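Local coordinates for type II toxin-antitoxin system RelE/ParE family toxin (Pyrococcus horikoshii, PDB 1WMI), which probably acts as the RelE toxin of a toxin-antitoxin pair, most likely cleaving mRNA on the ribosome unless its antitoxin RelB is bound, at residues 62-68 against 80-86. Residues are numbered along the deposited sequence.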
loop_
_atom_site.group_PDB
_atom_site.type_symbol
_atom_site.label_atom_id
_atom_site.label_comp_id
_atom_site.label_asym_id
_atom_site.label_seq_id
_atom_site.Cartn_x
_atom_site.Cartn_y
_atom_site.Cartn_z
ATOM N N GLY A 62 7.722 -4.373 -6.811
ATOM C CA GLY A 62 7.133 -5.176 -7.869
ATOM C C GLY A 62 7.103 -6.649 -7.508
ATOM O O GLY A 62 6.256 -7.088 -6.725
ATOM N N ASP A 63 8.038 -7.412 -8.063
ATOM C CA ASP A 63 8.110 -8.845 -7.805
ATOM C C ASP A 63 8.505 -9.189 -6.374
ATOM O O ASP A 63 8.445 -10.354 -5.968
ATOM C CB ASP A 63 9.083 -9.517 -8.776
ATOM C CG ASP A 63 8.669 -9.346 -10.226
ATOM O OD1 ASP A 63 9.404 -9.806 -11.123
ATOM O OD2 ASP A 63 7.610 -8.748 -10.476
ATOM N N TYR A 64 8.904 -8.185 -5.603
ATOM C CA TYR A 64 9.299 -8.425 -4.224
ATOM C C TYR A 64 9.101 -7.190 -3.356
ATOM O O TYR A 64 8.793 -6.111 -3.857
ATOM C CB TYR A 64 10.757 -8.895 -4.166
ATOM C CG TYR A 64 11.765 -7.874 -4.639
ATOM C CD1 TYR A 64 12.455 -7.070 -3.728
ATOM C CD2 TYR A 64 12.027 -7.704 -6.002
ATOM C CE1 TYR A 64 13.386 -6.117 -4.163
ATOM C CE2 TYR A 64 12.952 -6.755 -6.446
ATOM C CZ TYR A 64 13.627 -5.966 -5.522
ATOM O OH TYR A 64 14.526 -5.018 -5.964
ATOM N N ARG A 65 9.267 -7.368 -2.052
ATOM C CA ARG A 65 9.107 -6.283 -1.091
ATOM C C ARG A 65 10.369 -6.094 -0.253
ATOM O O ARG A 65 11.076 -7.060 0.051
ATOM C CB ARG A 65 7.930 -6.581 -0.162
ATOM C CG ARG A 65 6.570 -6.599 -0.848
ATOM C CD ARG A 65 5.511 -7.179 0.072
ATOM N NE ARG A 65 5.730 -8.605 0.289
ATOM C CZ ARG A 65 5.255 -9.289 1.325
ATOM N NH1 ARG A 65 5.507 -10.589 1.432
ATOM N NH2 ARG A 65 4.544 -8.674 2.260
ATOM N N VAL A 66 10.657 -4.848 0.110
ATOM C CA VAL A 66 11.823 -4.574 0.932
ATOM C C VAL A 66 11.375 -3.880 2.209
ATOM O O VAL A 66 10.547 -2.964 2.170
ATOM C CB VAL A 66 12.858 -3.671 0.197
ATOM C CG1 VAL A 66 13.225 -4.271 -1.152
ATOM C CG2 VAL A 66 12.302 -2.282 0.016
ATOM N N ILE A 67 11.901 -4.339 3.341
ATOM C CA ILE A 67 11.589 -3.744 4.636
ATOM C C ILE A 67 12.824 -2.998 5.130
ATOM O O ILE A 67 13.935 -3.527 5.103
ATOM C CB ILE A 67 11.181 -4.809 5.674
ATOM C CG1 ILE A 67 9.941 -5.556 5.187
ATOM C CG2 ILE A 67 10.870 -4.141 7.006
ATOM C CD1 ILE A 67 9.324 -6.486 6.237
ATOM N N TYR A 68 12.627 -1.766 5.582
ATOM C CA TYR A 68 13.741 -0.946 6.031
ATOM C C TYR A 68 13.381 -0.056 7.201
ATOM O O TYR A 68 12.208 0.120 7.525
ATOM C CB TYR A 68 14.248 -0.083 4.868
ATOM C CG TYR A 68 13.271 0.961 4.359
ATOM C CD1 TYR A 68 13.315 2.271 4.822
ATOM C CD2 TYR A 68 12.334 0.643 3.375
ATOM C CE1 TYR A 68 12.457 3.247 4.317
ATOM C CE2 TYR A 68 11.472 1.609 2.862
ATOM C CZ TYR A 68 11.542 2.911 3.337
ATOM O OH TYR A 68 10.708 3.876 2.822
ATOM N N LEU A 80 16.609 -3.664 5.840
ATOM C CA LEU A 80 16.632 -4.835 6.704
ATOM C C LEU A 80 16.504 -6.180 5.991
ATOM O O LEU A 80 17.336 -7.064 6.196
ATOM C CB LEU A 80 15.554 -4.711 7.783
ATOM C CG LEU A 80 15.809 -3.647 8.861
ATOM C CD1 LEU A 80 17.261 -3.713 9.332
ATOM C CD2 LEU A 80 15.527 -2.281 8.307
ATOM N N LYS A 81 15.470 -6.354 5.171
ATOM C CA LYS A 81 15.301 -7.622 4.467
ATOM C C LYS A 81 14.363 -7.559 3.268
ATOM O O LYS A 81 13.690 -6.555 3.037
ATOM C CB LYS A 81 14.799 -8.705 5.428
ATOM C CG LYS A 81 13.360 -8.516 5.865
ATOM C CD LYS A 81 12.840 -9.730 6.605
ATOM C CE LYS A 81 12.795 -10.958 5.710
ATOM N NZ LYS A 81 12.194 -12.121 6.437
ATOM N N LEU A 82 14.339 -8.652 2.508
ATOM C CA LEU A 82 13.501 -8.762 1.319
ATOM C C LEU A 82 12.424 -9.796 1.567
ATOM O O LEU A 82 12.580 -10.666 2.423
ATOM C CB LEU A 82 14.332 -9.203 0.118
ATOM C CG LEU A 82 15.597 -8.405 -0.187
ATOM C CD1 LEU A 82 16.257 -8.965 -1.439
ATOM C CD2 LEU A 82 15.243 -6.937 -0.371
ATOM N N LYS A 83 11.334 -9.693 0.813
ATOM C CA LYS A 83 10.218 -10.625 0.915
ATOM C C LYS A 83 9.578 -10.858 -0.458
ATOM O O LYS A 83 9.681 -10.016 -1.358
ATOM C CB LYS A 83 9.172 -10.100 1.904
ATOM C CG LYS A 83 9.649 -10.074 3.352
ATOM C CD LYS A 83 8.569 -9.523 4.273
ATOM C CE LYS A 83 7.653 -10.613 4.829
ATOM N NZ LYS A 83 8.271 -11.316 5.987
ATOM N N PRO A 84 8.914 -12.015 -0.634
ATOM C CA PRO A 84 8.252 -12.375 -1.893
ATOM C C PRO A 84 7.196 -11.354 -2.293
ATOM O O PRO A 84 6.936 -10.404 -1.562
ATOM C CB PRO A 84 7.633 -13.737 -1.580
ATOM C CG PRO A 84 8.554 -14.302 -0.571
ATOM C CD PRO A 84 8.808 -13.120 0.334
ATOM N N ARG A 85 6.591 -11.570 -3.457
ATOM C CA ARG A 85 5.544 -10.703 -3.993
ATOM C C ARG A 85 4.528 -10.453 -2.888
ATOM O O ARG A 85 3.967 -9.355 -2.751
ATOM C CB ARG A 85 4.819 -11.418 -5.137
ATOM C CG ARG A 85 4.407 -10.533 -6.295
ATOM C CD ARG A 85 5.575 -10.339 -7.235
ATOM N NE ARG A 85 5.442 -11.076 -8.492
ATOM C CZ ARG A 85 5.378 -10.495 -9.686
ATOM N NH1 ARG A 85 5.433 -9.174 -9.781
ATOM N NH2 ARG A 85 5.266 -11.229 -10.783
ATOM N N GLY A 86 4.333 -11.507 -2.101
ATOM C CA GLY A 86 3.370 -11.533 -1.019
ATOM C C GLY A 86 2.503 -12.636 -1.567
ATOM O O GLY A 86 1.704 -12.404 -2.485
#
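A beta hairpin can carry a different task on each face, and here the apolar one centres on V66 and L82, a non-hydrogen-bonded antiparallel pair whose CG1 and CD2 meet at 3.4 Å; CE1 of Y64 lies 4.3 Å from the same L82 CD2. On the opposite face, I67 CD1 rests 3.7 Å from K83 CD, the aliphatic part of a lysine. Between the faces runs the backbone ladder: R65 and K83 exchange N-to-O bonds of 2.8 Å each way, while I67 N reaches K81 O at 2.9 Å. Beyond this pair the regular spacing breaks, since I67 O accepts from both L80 N (2.8 Å) and K81 N (3.2 Å), a classic beta bulge. Toward the polar edge, the guanidinium of R65 reaches back across to the main chain of 80-86, R65 NE donating to P84 O (2.8 Å); D63 and R85 form a salt bridge farther out, though its atoms are less surely placed. R65 and K83 also form salt bridges with acidic side chains of the PHS014 chain, the RelB antitoxin, so their face serves inhibitor binding. Y64 and V66 pack instead against F26 and F29 of helix 20-33, with strand 54-60 flanking 65-71 and strand 4-8 flanking 76-83.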